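Side-chain contacts in competence damage-inducible protein A (Enterobacter cloacae subsp. cloacae, PDB 5VU3), which is of unknown function but belongs to the CinA family, some members of which are nicotinamide mononucleotide deamidases: residues Gly41-Ala46 and Ile108-Tyr113; Cys48-Glu51 and Asp55-Asp58; Val59-Phe64 and Glu70-Val75; Thr90-Ala95 and Gly136-Ser141; Ala104-Ala109 and Ala162-Lys167. One frame throughout, in Å; residues are numbered along the deposited sequence. Where two conformers were deposited one is given.

Contact 1: Gly41-Ala46 and Ile108-Tyr113; sequences GKLSVA and IAISGY
L43 on helix 42-49 and I110 on strand 106-112 mark the closest backbone approach, their CA atoms 9.4 Å apart, a gap that side chains alone fill. The fold is a three-layer alpha-beta-alpha sandwich, and here a helix of one outer layer meets a central strand of the mixed sheet. One methyl of the helix does all the touching: L43 CD2 lies 3.9 Å from I110 CD1 and 4.0 Å from I108 CG2. Both isoleucines point to this face because they alternate with A109, which turns to helix 88-101 on the other side of the sheet. They share a rotamer yet offer different branches, I110 the end of its long arm and I108 its short methyl; the leucine stands obliquely to both side chains. With CG anti to the backbone N (chi1 176°), L43 stretches out from the helix until its end reaches the strand.

At the start of this helix G41 occupies the N-cap position, and E36 takes hydrogen bonds from three backbone N-H groups, those of G41, L43 and S44. The helix also packs against the second subunit, where V45 of that chain meets K42. On the strand side, the two atoms that L43 CD2 touches, I108 CG2 and I110 CD1, are 4.5 Å apart, so the methyl rests in the notch between them.

Contact 2: Cys48-Glu51 and Asp55-Asp58; sequences CAEE and DFYD
The hydroxyl oxygen OH of Y57 is gripped by two side chains outside the segments, T34 OG1 through a hydrogen bond and S44 OG through a weak one, while the edge of the same ring receives C48. The cysteine sulfur gives the geometric evidence for a sulfur-aromatic contact: C48 SG lies 5.0 Å from the centroid of the Y57 ring and 88° off its normal, hence beside the ring and almost in its plane. Its nearest atom is Y57 CE1 at 3.8 Å, with Y57 CD1 at 3.9 Å, so the sulfur sits at the ring edge, against the CD1-CE1 bond. Y57 holds its ring anti to the backbone N (chi1 -174°), which extends it from the strand toward the helix end.

The second pair is E50 with F56. E50 CB comes to the edge of the phenyl ring, 3.9 Å from F56 CZ, and E50 CG follows at 4.0 Å from the same carbon. A bend at chi2 (-42°) then takes the carboxylate away to other partners: E50 OE2 is hydrogen-bonded to T18 OG1, and E50 OE1 has a weak bond of 3.3 Å from E51 N. The glutamate therefore gives its aliphatic part to the ring and its charge to polar groups.

The contact joins the end of helix 42-49 to the start of strand 57-63, the returning half of the beta-alpha-beta crossover that begins with strand 32-37; helix 14-28 packs on F56 through A22 and L25.

Contact 3: Val59-Phe64 and Glu70-Val75; sequences VGLVVF and ERILGV
From its CB, L61 leaves strand 57-63 toward helix 66-73, and its atoms divide the work unevenly. CB and CG serve as a stalk, neither coming within 4.5 Å of the helix segment, and CD1 likewise makes no close approach to it. The reach is completed by CD2, which lies 3.8 Å from L73 CG, 3.8 Å from L73 CD1 and 3.9 Å from L73 CD2. It thus faces the whole fork of the other leucine, and the two side chains meet tip to tip. The same CD2 is 4.1 Å from I72 CG2, which places it over the junction of two consecutive helix residues. With chi1 at 178° the CG of L61 lies anti to the backbone N, and this stretched form carries the methyl across the gap.

V63, two residues on and facing the same way, adds a looser pair of contacts. Its CG1 is 4.2 Å from I72 CD1, the two side chains sliding past one another in opposite directions, and its CG2 is 4.3 Å from L73 CD1. Beyond these pairs the leucine L73 is also packed by M94 and I101 of helix 88-101, so its side chain is buried between strand and helix. The helix gives way at G74, whose phi is positive (61°).

Strand 57-63 is outermost in its own chain, but G60 to V63 form an antiparallel ladder with the second subunit: the contact is that of a helix covering one face of an alpha-beta-alpha sandwich whose sheet continues through a dimer.

Contact 4: Thr90-Ala95 and Gly136-Ser141; sequences TVTEMA and GKTETS
No ring or side-chain amide takes part where T92 meets T138 and T140; the flat group in play is the peptide carbonyl of T92, whose oxygen accepts a bond from a water. That water donates to T92 O at 2.8 Å and lies 2.6 Å from T138 OG1, so it bridges helix and strand where their CA atoms are nearest, T92 to T138 at 6.9 Å.

The direct contacts are between branched side chains. T92 OG1 sits 3.3 Å from T140 CG2, a close oxygen-methyl approach in which the side chains cross at about a right angle, and 4.0 Å from T138 CG2. The hydroxyl of T92 is nevertheless engaged, being hydrogen-bonded to E88 O one turn earlier in the helix. E88 serves T140 as well, through a hydrogen bond between its carboxylate oxygen OE2 and T140 OG1. That hydroxyl lies between the backbone N and the carbonyl carbon (chi1 59°), and the same rotation swings CG2 over to face T92. V91 contributes a looser touch, its CG2 4.3 Å from T140 CG2. One glutamate therefore satisfies the hydroxyls of both T92 and T140, and the methyls of T138 and T140 are left to face T92 OG1.

The segment axes approach to 9.0 Å with 142° between their directions, so the helix runs roughly antiparallel to the strand, tilted by 38° from it. Strand 137-144 pairs with strand 127-134, as E139 with W132 and S141 with F130 attest, so helix 88-101 here packs over the antiparallel margin of the mixed sheet in the alpha-beta-alpha fold.

Contact 5: Ala104-Ala109 and Ala162-Lys167; sequences ADVSIA and AELVTK
Apolar contacts carry this pairing of L164 with V106 and I108, and all of them converge on the fork of the leucine. L164 CD1 lies 4.0 Å from V106 CG1, and L164 CD2 is equally far from that same valine methyl, so V106 CG1 faces both prongs. L164 CD2 also reaches I108, coming within 3.7 Å of CD1, the shortest approach here, and 4.0 Å of CG1. The isoleucine therefore uses its long branch toward this helix, its short methyl being turned to another. Both strand residues cross the leucine obliquely instead of lying alongside it. L164 can straddle them because CG is anti to the backbone N (chi1 -176°), holding the fork well clear of the helix; the CA atoms of I108 and L164 are 8.3 Å apart.

Hydrogen bonds do not join the two segments. Within the helix the backbone bond from K167 N to E163 O is 2.9 Å long, showing that the helical pattern persists to this end. On the strand, S107 faces away and its OG is hydrogen-bonded to A95 O of helix 88-101.

A cation-pi interaction lies to one side, between K167 and W132 of strand 127-134. Around the leucine, helix 149-167 is bordered by L21 of helix 14-28 and sits over L32 of strand 32-37 and W132, neighbours of strand 106-112 on its two flanks.

One sheet relates the five contacts. Contacts 1, 2 and 5 belong to the layer of helices 14-28, 42-49 and 149-167, contacts 3 and 4 to the opposite layer. Contacts 1 and 5 share I108, their centres about 12 Å apart. Contacts 4 and 5 lie back to back across strand 106-112, centres about 10 Å apart, with A109 CB 3.5 Å from V91 O. Contact 3 reaches contact 4 through L73 CD1, 3.9 Å from M94 CG, whereas contacts 2 and 4, about 22 Å apart between centres, do not touch. Contacts 1, 2 and 3 border the second subunit. No ligand marks a site here.

Contact 1: Gly41-Ala46 and Ile108-Tyr113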
# COMPACT_ATOMS: atom_id res chain seq x y z
N GLY A 41 -0.79 -4.17 -1.32
CA GLY A 41 -1.07 -2.79 -1.63
C GLY A 41 -2.12 -2.59 -2.71
O GLY A 41 -2.45 -1.44 -3.01
N LYS A 42 -2.63 -3.67 -3.30
CA LYS A 42 -3.67 -3.54 -4.33
C LYS A 42 -4.93 -2.91 -3.77
O LYS A 42 -5.66 -2.23 -4.50
CB LYS A 42 -4.00 -4.91 -4.91
CG LYS A 42 -2.90 -5.49 -5.79
CD LYS A 42 -2.92 -4.88 -7.16
CE LYS A 42 -2.24 -5.78 -8.17
NZ LYS A 42 -2.21 -5.12 -9.51
N LEU A 43 -5.22 -3.13 -2.49
CA LEU A 43 -6.40 -2.50 -1.91
C LEU A 43 -6.18 -1.00 -1.78
O LEU A 43 -7.04 -0.20 -2.18
CB LEU A 43 -6.75 -3.14 -0.56
CG LEU A 43 -7.91 -2.54 0.23
CD1 LEU A 43 -9.20 -2.48 -0.61
CD2 LEU A 43 -8.13 -3.31 1.52
N SER A 44 -5.03 -0.59 -1.24
CA SER A 44 -4.74 0.84 -1.14
C SER A 44 -4.73 1.51 -2.51
O SER A 44 -5.23 2.63 -2.67
CB SER A 44 -3.40 1.06 -0.42
OG SER A 44 -3.00 2.41 -0.52
N VAL A 45 -4.16 0.83 -3.51
CA VAL A 45 -4.13 1.39 -4.87
C VAL A 45 -5.54 1.66 -5.36
O VAL A 45 -5.83 2.73 -5.91
CB VAL A 45 -3.38 0.44 -5.82
CG1 VAL A 45 -3.77 0.73 -7.29
CG2 VAL A 45 -1.87 0.58 -5.65
N ALA A 46 -6.45 0.70 -5.16
CA ALA A 46 -7.83 0.88 -5.60
C ALA A 46 -8.48 2.08 -4.90
O ALA A 46 -9.18 2.87 -5.54
CB ALA A 46 -8.64 -0.39 -5.32
N ILE A 108 -10.26 -1.95 7.20
CA ILE A 108 -10.27 -3.27 6.60
C ILE A 108 -8.92 -3.91 6.86
O ILE A 108 -7.88 -3.28 6.62
CB ILE A 108 -10.53 -3.22 5.08
CG1 ILE A 108 -11.83 -2.48 4.75
CG2 ILE A 108 -10.47 -4.62 4.49
CD1 ILE A 108 -12.09 -2.39 3.25
N ALA A 109 -8.93 -5.15 7.34
CA ALA A 109 -7.71 -5.94 7.44
C ALA A 109 -7.86 -7.19 6.60
O ALA A 109 -8.91 -7.83 6.62
CB ALA A 109 -7.40 -6.31 8.90
N ILE A 110 -6.81 -7.54 5.86
CA ILE A 110 -6.78 -8.76 5.06
C ILE A 110 -5.51 -9.53 5.41
O ILE A 110 -4.42 -8.95 5.44
CB ILE A 110 -6.82 -8.46 3.56
CG1 ILE A 110 -8.04 -7.61 3.21
CG2 ILE A 110 -6.80 -9.74 2.75
CD1 ILE A 110 -8.11 -7.23 1.73
N SER A 111 -5.65 -10.83 5.71
CA SER A 111 -4.49 -11.68 5.95
C SER A 111 -4.76 -13.05 5.34
O SER A 111 -5.74 -13.71 5.70
CB SER A 111 -4.20 -11.81 7.45
OG SER A 111 -3.06 -12.61 7.68
N GLY A 112 -3.90 -13.47 4.41
CA GLY A 112 -4.17 -14.72 3.72
C GLY A 112 -2.92 -15.33 3.12
O GLY A 112 -1.80 -14.85 3.31
N TYR A 113 -3.13 -16.45 2.42
CA TYR A 113 -2.09 -17.11 1.62
C TYR A 113 -2.53 -16.96 0.17
O TYR A 113 -3.38 -17.72 -0.31
CB TYR A 113 -1.92 -18.58 1.99
CG TYR A 113 -1.64 -18.86 3.44
CD1 TYR A 113 -2.59 -19.45 4.25
CD2 TYR A 113 -0.41 -18.53 4.00
CE1 TYR A 113 -2.33 -19.71 5.58
CE2 TYR A 113 -0.14 -18.77 5.33
CZ TYR A 113 -1.10 -19.37 6.12
OH TYR A 113 -0.83 -19.61 7.44

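Contact 2: Cys48-Glu51 and Asp55-Asp58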
# COMPACT_ATOMS: atom_id res chain seq x y z
N CYS A 48 -6.92 4.68 -3.56
CA CYS A 48 -6.29 5.92 -3.98
C CYS A 48 -6.62 6.30 -5.42
O CYS A 48 -6.35 7.44 -5.82
CB CYS A 48 -4.77 5.83 -3.83
SG CYS A 48 -4.23 5.83 -2.11
N ALA A 49 -7.15 5.36 -6.21
CA ALA A 49 -7.55 5.70 -7.57
C ALA A 49 -8.85 6.48 -7.60
O ALA A 49 -9.15 7.13 -8.60
CB ALA A 49 -7.68 4.43 -8.41
N GLU A 50 -9.62 6.41 -6.51
CA GLU A 50 -10.89 7.10 -6.41
C GLU A 50 -10.71 8.60 -6.56
O GLU A 50 -9.78 9.19 -6.01
CB GLU A 50 -11.55 6.79 -5.07
CG GLU A 50 -12.80 5.95 -5.16
CD GLU A 50 -13.71 6.35 -6.29
OE1 GLU A 50 -14.24 7.49 -6.27
OE2 GLU A 50 -13.89 5.53 -7.22
N GLU A 51 -11.64 9.22 -7.30
CA GLU A 51 -11.58 10.65 -7.56
C GLU A 51 -11.42 11.46 -6.28
O GLU A 51 -10.54 12.32 -6.18
CB GLU A 51 -12.84 11.09 -8.31
CG GLU A 51 -12.72 12.39 -9.06
CD GLU A 51 -13.88 12.62 -10.01
OE1 GLU A 51 -14.36 13.77 -10.11
OE2 GLU A 51 -14.32 11.64 -10.66
N ASP A 55 -10.79 12.70 0.52
CA ASP A 55 -11.88 13.04 1.42
C ASP A 55 -12.29 11.90 2.35
O ASP A 55 -13.16 12.11 3.21
CB ASP A 55 -13.10 13.48 0.60
CG ASP A 55 -12.91 14.83 -0.07
OD1 ASP A 55 -12.17 15.67 0.49
OD2 ASP A 55 -13.50 15.05 -1.15
N PHE A 56 -11.70 10.71 2.22
CA PHE A 56 -12.14 9.59 3.05
C PHE A 56 -11.05 8.56 3.32
O PHE A 56 -11.23 7.69 4.19
CB PHE A 56 -13.35 8.89 2.40
CG PHE A 56 -13.03 8.14 1.13
CD1 PHE A 56 -12.64 6.81 1.16
CD2 PHE A 56 -13.12 8.77 -0.10
CE1 PHE A 56 -12.33 6.13 0.00
CE2 PHE A 56 -12.82 8.10 -1.27
CZ PHE A 56 -12.43 6.78 -1.22
N TYR A 57 -9.93 8.61 2.61
CA TYR A 57 -8.89 7.61 2.77
C TYR A 57 -7.56 8.30 3.03
O TYR A 57 -7.19 9.24 2.32
CB TYR A 57 -8.79 6.70 1.53
CG TYR A 57 -7.82 5.54 1.68
CD1 TYR A 57 -6.74 5.40 0.83
CD2 TYR A 57 -8.00 4.57 2.67
CE1 TYR A 57 -5.84 4.34 0.96
CE2 TYR A 57 -7.11 3.51 2.82
CZ TYR A 57 -6.04 3.40 1.94
OH TYR A 57 -5.16 2.35 2.06
N ASP A 58 -6.86 7.85 4.07
CA ASP A 58 -5.60 8.46 4.47
C ASP A 58 -4.49 7.40 4.53
O ASP A 58 -3.57 7.44 3.71
CB ASP A 58 -5.76 9.18 5.80
CG ASP A 58 -4.55 10.03 6.17
OD1 ASP A 58 -3.59 10.08 5.39
OD2 ASP A 58 -4.57 10.65 7.26

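Contact 3: Val59-Phe64 and Glu70-Val75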
# COMPACT_ATOMS: atom_id res chain seq x y z
N VAL A 59 -4.59 6.44 5.44
CA VAL A 59 -3.47 5.56 5.78
C VAL A 59 -3.72 4.17 5.23
O VAL A 59 -4.80 3.60 5.41
CB VAL A 59 -3.25 5.51 7.30
CG1 VAL A 59 -2.21 4.44 7.66
CG2 VAL A 59 -2.84 6.89 7.82
N GLY A 60 -2.70 3.61 4.57
CA GLY A 60 -2.73 2.23 4.15
C GLY A 60 -1.45 1.53 4.55
O GLY A 60 -0.35 2.06 4.33
N LEU A 61 -1.56 0.36 5.16
CA LEU A 61 -0.39 -0.38 5.61
C LEU A 61 -0.32 -1.71 4.88
O LEU A 61 -1.33 -2.39 4.69
CB LEU A 61 -0.41 -0.61 7.12
CG LEU A 61 0.74 -1.43 7.69
CD1 LEU A 61 2.08 -0.68 7.63
CD2 LEU A 61 0.43 -1.87 9.13
N VAL A 62 0.89 -2.07 4.47
CA VAL A 62 1.19 -3.37 3.88
C VAL A 62 2.22 -4.02 4.79
O VAL A 62 3.24 -3.41 5.11
CB VAL A 62 1.74 -3.23 2.45
CG1 VAL A 62 2.28 -4.55 1.95
CG2 VAL A 62 0.64 -2.70 1.52
N VAL A 63 1.92 -5.24 5.25
CA VAL A 63 2.81 -5.96 6.16
C VAL A 63 2.78 -7.44 5.81
O VAL A 63 1.70 -8.03 5.68
CB VAL A 63 2.41 -5.76 7.64
CG1 VAL A 63 2.91 -4.42 8.16
CG2 VAL A 63 0.90 -5.88 7.84
N PHE A 64 3.95 -8.04 5.65
CA PHE A 64 4.04 -9.45 5.31
C PHE A 64 4.25 -10.33 6.54
O PHE A 64 3.56 -11.34 6.70
CB PHE A 64 5.19 -9.70 4.33
CG PHE A 64 5.43 -11.17 4.06
CD1 PHE A 64 4.67 -11.84 3.12
CD2 PHE A 64 6.39 -11.87 4.78
CE1 PHE A 64 4.87 -13.19 2.89
CE2 PHE A 64 6.59 -13.23 4.56
CZ PHE A 64 5.82 -13.89 3.61
N GLU A 70 3.24 -8.00 14.91
CA GLU A 70 3.35 -7.84 16.35
C GLU A 70 3.89 -6.48 16.73
O GLU A 70 3.39 -5.83 17.66
CB GLU A 70 4.23 -8.94 16.94
CG GLU A 70 3.76 -10.34 16.61
CD GLU A 70 4.77 -11.39 17.00
OE1 GLU A 70 5.98 -11.08 17.02
OE2 GLU A 70 4.36 -12.53 17.29
N ARG A 71 4.92 -6.01 16.02
CA ARG A 71 5.60 -4.79 16.43
C ARG A 71 4.82 -3.54 16.01
O ARG A 71 4.69 -2.60 16.81
CB ARG A 71 7.00 -4.78 15.84
CG ARG A 71 8.00 -3.90 16.57
CD ARG A 71 9.32 -3.91 15.83
NE ARG A 71 9.12 -3.64 14.40
CZ ARG A 71 9.23 -4.57 13.45
NH1 ARG A 71 9.53 -5.82 13.78
NH2 ARG A 71 9.02 -4.24 12.18
N ILE A 72 4.31 -3.52 14.79
CA ILE A 72 3.61 -2.33 14.29
C ILE A 72 2.16 -2.31 14.74
O ILE A 72 1.65 -1.28 15.18
CB ILE A 72 3.71 -2.25 12.75
CG1 ILE A 72 5.17 -2.24 12.30
CG2 ILE A 72 2.97 -1.01 12.24
CD1 ILE A 72 5.33 -2.23 10.80
N LEU A 73 1.48 -3.45 14.62
CA LEU A 73 0.05 -3.53 14.87
C LEU A 73 -0.29 -4.17 16.21
O LEU A 73 -1.47 -4.37 16.50
CB LEU A 73 -0.64 -4.29 13.74
CG LEU A 73 -0.69 -3.60 12.38
CD1 LEU A 73 -1.29 -4.51 11.31
CD2 LEU A 73 -1.48 -2.29 12.46
N GLY A 74 0.70 -4.51 17.02
CA GLY A 74 0.42 -5.03 18.35
C GLY A 74 -0.36 -6.32 18.35
O GLY A 74 -1.07 -6.61 19.32
N VAL A 75 -0.26 -7.11 17.28
CA VAL A 75 -0.87 -8.43 17.28
C VAL A 75 -0.19 -9.29 18.33
O VAL A 75 1.05 -9.33 18.42
CB VAL A 75 -0.78 -9.06 15.88
CG1 VAL A 75 -1.18 -10.53 15.91
CG2 VAL A 75 -1.64 -8.27 14.88

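Contact 4: Thr90-Ala95 and Gly136-Ser141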
# COMPACT_ATOMS: atom_id res chain seq x y z
N THR A 90 -6.55 -12.94 14.12
CA THR A 90 -5.46 -12.03 13.80
C THR A 90 -5.96 -10.80 13.05
O THR A 90 -5.53 -9.68 13.35
CB THR A 90 -4.38 -12.76 12.99
OG1 THR A 90 -3.72 -13.71 13.83
CG2 THR A 90 -3.35 -11.78 12.45
N VAL A 91 -6.89 -10.97 12.10
CA VAL A 91 -7.34 -9.79 11.37
C VAL A 91 -8.19 -8.89 12.25
O VAL A 91 -8.22 -7.67 12.05
CB VAL A 91 -8.10 -10.18 10.08
CG1 VAL A 91 -7.12 -10.71 9.04
CG2 VAL A 91 -9.21 -11.18 10.38
N THR A 92 -8.88 -9.46 13.25
CA THR A 92 -9.57 -8.62 14.22
C THR A 92 -8.59 -7.68 14.91
O THR A 92 -8.85 -6.47 15.04
CB THR A 92 -10.29 -9.49 15.26
OG1 THR A 92 -11.37 -10.19 14.62
CG2 THR A 92 -10.86 -8.62 16.38
N GLU A 93 -7.45 -8.21 15.36
CA GLU A 93 -6.48 -7.37 16.05
C GLU A 93 -5.81 -6.40 15.08
O GLU A 93 -5.54 -5.25 15.44
CB GLU A 93 -5.43 -8.25 16.75
CG GLU A 93 -6.00 -9.16 17.84
CD GLU A 93 -4.97 -10.11 18.45
OE1 GLU A 93 -3.77 -10.05 18.08
OE2 GLU A 93 -5.35 -10.93 19.31
N MET A 94 -5.55 -6.85 13.85
CA MET A 94 -4.97 -5.97 12.85
C MET A 94 -5.89 -4.80 12.55
O MET A 94 -5.45 -3.65 12.46
CB MET A 94 -4.70 -6.74 11.56
CG MET A 94 -3.54 -7.72 11.61
SD MET A 94 -3.45 -8.65 10.05
CE MET A 94 -3.02 -7.38 8.86
N ALA A 95 -7.19 -5.07 12.39
CA ALA A 95 -8.14 -4.02 12.04
C ALA A 95 -8.30 -3.01 13.17
O ALA A 95 -8.40 -1.81 12.92
CB ALA A 95 -9.48 -4.63 11.65
N GLY A 136 -15.55 0.55 15.80
CA GLY A 136 -15.25 -0.31 16.93
C GLY A 136 -15.94 -1.66 16.91
O GLY A 136 -15.57 -2.54 17.70
N LYS A 137 -16.93 -1.84 16.04
CA LYS A 137 -17.65 -3.10 15.89
C LYS A 137 -17.04 -3.86 14.72
O LYS A 137 -16.90 -3.30 13.62
CB LYS A 137 -19.14 -2.82 15.66
CG LYS A 137 -20.07 -4.01 15.49
CD LYS A 137 -21.49 -3.51 15.18
CE LYS A 137 -22.49 -4.63 14.91
NZ LYS A 137 -23.17 -5.11 16.15
N THR A 138 -16.66 -5.11 14.95
CA THR A 138 -15.87 -5.88 13.99
C THR A 138 -16.65 -7.08 13.48
O THR A 138 -17.24 -7.83 14.26
CB THR A 138 -14.56 -6.35 14.61
OG1 THR A 138 -13.80 -5.20 15.04
CG2 THR A 138 -13.73 -7.13 13.60
N GLU A 139 -16.63 -7.27 12.16
CA GLU A 139 -17.09 -8.49 11.52
C GLU A 139 -15.93 -9.12 10.76
O GLU A 139 -15.06 -8.42 10.24
CB GLU A 139 -18.25 -8.21 10.55
CG GLU A 139 -18.92 -9.48 10.06
CD GLU A 139 -20.01 -9.96 11.00
OE1 GLU A 139 -20.16 -9.37 12.09
OE2 GLU A 139 -20.68 -10.95 10.65
N THR A 140 -15.91 -10.45 10.71
CA THR A 140 -14.83 -11.17 10.05
C THR A 140 -15.39 -12.25 9.13
O THR A 140 -16.56 -12.65 9.24
CB THR A 140 -13.88 -11.82 11.07
OG1 THR A 140 -14.63 -12.73 11.89
CG2 THR A 140 -13.22 -10.77 11.96
N SER A 141 -14.53 -12.73 8.24
CA SER A 141 -14.90 -13.87 7.41
C SER A 141 -13.65 -14.62 6.99
O SER A 141 -12.53 -14.09 7.05
CB SER A 141 -15.69 -13.43 6.17
OG SER A 141 -14.89 -12.62 5.35
O HOH W 1 -11.21 -4.95 14.85

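Contact 5: Ala104-Ala109 and Ala162-Lys167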
# COMPACT_ATOMS: atom_id res chain seq x y z
N ALA A 104 -8.85 6.58 12.29
CA ALA A 104 -9.91 6.40 11.31
C ALA A 104 -11.18 5.88 11.99
O ALA A 104 -11.17 5.47 13.15
CB ALA A 104 -9.46 5.45 10.20
N ASP A 105 -12.28 5.94 11.25
CA ASP A 105 -13.55 5.41 11.75
C ASP A 105 -13.78 3.97 11.31
O ASP A 105 -14.42 3.20 12.03
CB ASP A 105 -14.70 6.29 11.27
CG ASP A 105 -14.50 7.76 11.61
OD1 ASP A 105 -14.60 8.12 12.80
OD2 ASP A 105 -14.21 8.56 10.69
N VAL A 106 -13.25 3.60 10.15
CA VAL A 106 -13.50 2.31 9.53
C VAL A 106 -12.15 1.74 9.09
O VAL A 106 -11.29 2.48 8.61
CB VAL A 106 -14.46 2.43 8.33
CG1 VAL A 106 -14.70 1.07 7.69
CG2 VAL A 106 -15.79 3.06 8.76
N SER A 107 -11.98 0.44 9.26
CA SER A 107 -10.76 -0.21 8.79
C SER A 107 -11.10 -1.55 8.15
O SER A 107 -12.10 -2.18 8.49
CB SER A 107 -9.76 -0.42 9.93
OG SER A 107 -10.24 -1.36 10.88
N ILE A 108 -10.26 -1.95 7.20
CA ILE A 108 -10.27 -3.27 6.60
C ILE A 108 -8.92 -3.91 6.86
O ILE A 108 -7.88 -3.28 6.62
CB ILE A 108 -10.53 -3.22 5.08
CG1 ILE A 108 -11.83 -2.48 4.75
CG2 ILE A 108 -10.47 -4.62 4.49
CD1 ILE A 108 -12.09 -2.39 3.25
N ALA A 109 -8.93 -5.15 7.34
CA ALA A 109 -7.71 -5.94 7.44
C ALA A 109 -7.86 -7.19 6.60
O ALA A 109 -8.91 -7.83 6.62
CB ALA A 109 -7.40 -6.31 8.90
N ALA A 162 -16.65 -5.00 -1.65
CA ALA A 162 -18.07 -5.27 -1.84
C ALA A 162 -18.77 -5.49 -0.50
O ALA A 162 -19.88 -4.99 -0.28
CB ALA A 162 -18.27 -6.48 -2.74
N GLU A 163 -18.12 -6.22 0.40
CA GLU A 163 -18.69 -6.45 1.72
C GLU A 163 -18.82 -5.15 2.50
O GLU A 163 -19.85 -4.92 3.15
CB GLU A 163 -17.84 -7.46 2.47
CG GLU A 163 -17.93 -8.86 1.90
CD GLU A 163 -19.37 -9.25 1.59
OE1 GLU A 163 -20.08 -9.62 2.54
OE2 GLU A 163 -19.78 -9.17 0.41
N LEU A 164 -17.79 -4.31 2.47
CA LEU A 164 -17.86 -3.05 3.21
C LEU A 164 -18.98 -2.16 2.68
O LEU A 164 -19.70 -1.53 3.45
CB LEU A 164 -16.52 -2.30 3.15
CG LEU A 164 -16.50 -1.02 3.99
CD1 LEU A 164 -16.92 -1.33 5.44
CD2 LEU A 164 -15.13 -0.33 3.97
N VAL A 165 -19.12 -2.09 1.35
CA VAL A 165 -20.20 -1.29 0.77
C VAL A 165 -21.55 -1.75 1.31
O VAL A 165 -22.38 -0.94 1.73
CB VAL A 165 -20.15 -1.36 -0.77
CG1 VAL A 165 -21.46 -0.84 -1.36
CG2 VAL A 165 -18.98 -0.54 -1.30
N THR A 166 -21.77 -3.06 1.31
CA THR A 166 -23.02 -3.61 1.84
C THR A 166 -23.20 -3.24 3.30
O THR A 166 -24.29 -2.83 3.72
CB THR A 166 -23.03 -5.12 1.67
OG1 THR A 166 -22.96 -5.44 0.27
CG2 THR A 166 -24.32 -5.71 2.25
N LYS A 167 -22.14 -3.38 4.10
CA LYS A 167 -22.24 -3.08 5.53
C LYS A 167 -22.56 -1.62 5.80
O LYS A 167 -23.13 -1.31 6.85
CB LYS A 167 -20.94 -3.47 6.23
CG LYS A 167 -20.74 -4.98 6.37
CD LYS A 167 -19.29 -5.32 6.67
CE LYS A 167 -19.13 -6.76 7.12
NZ LYS A 167 -19.92 -7.72 6.30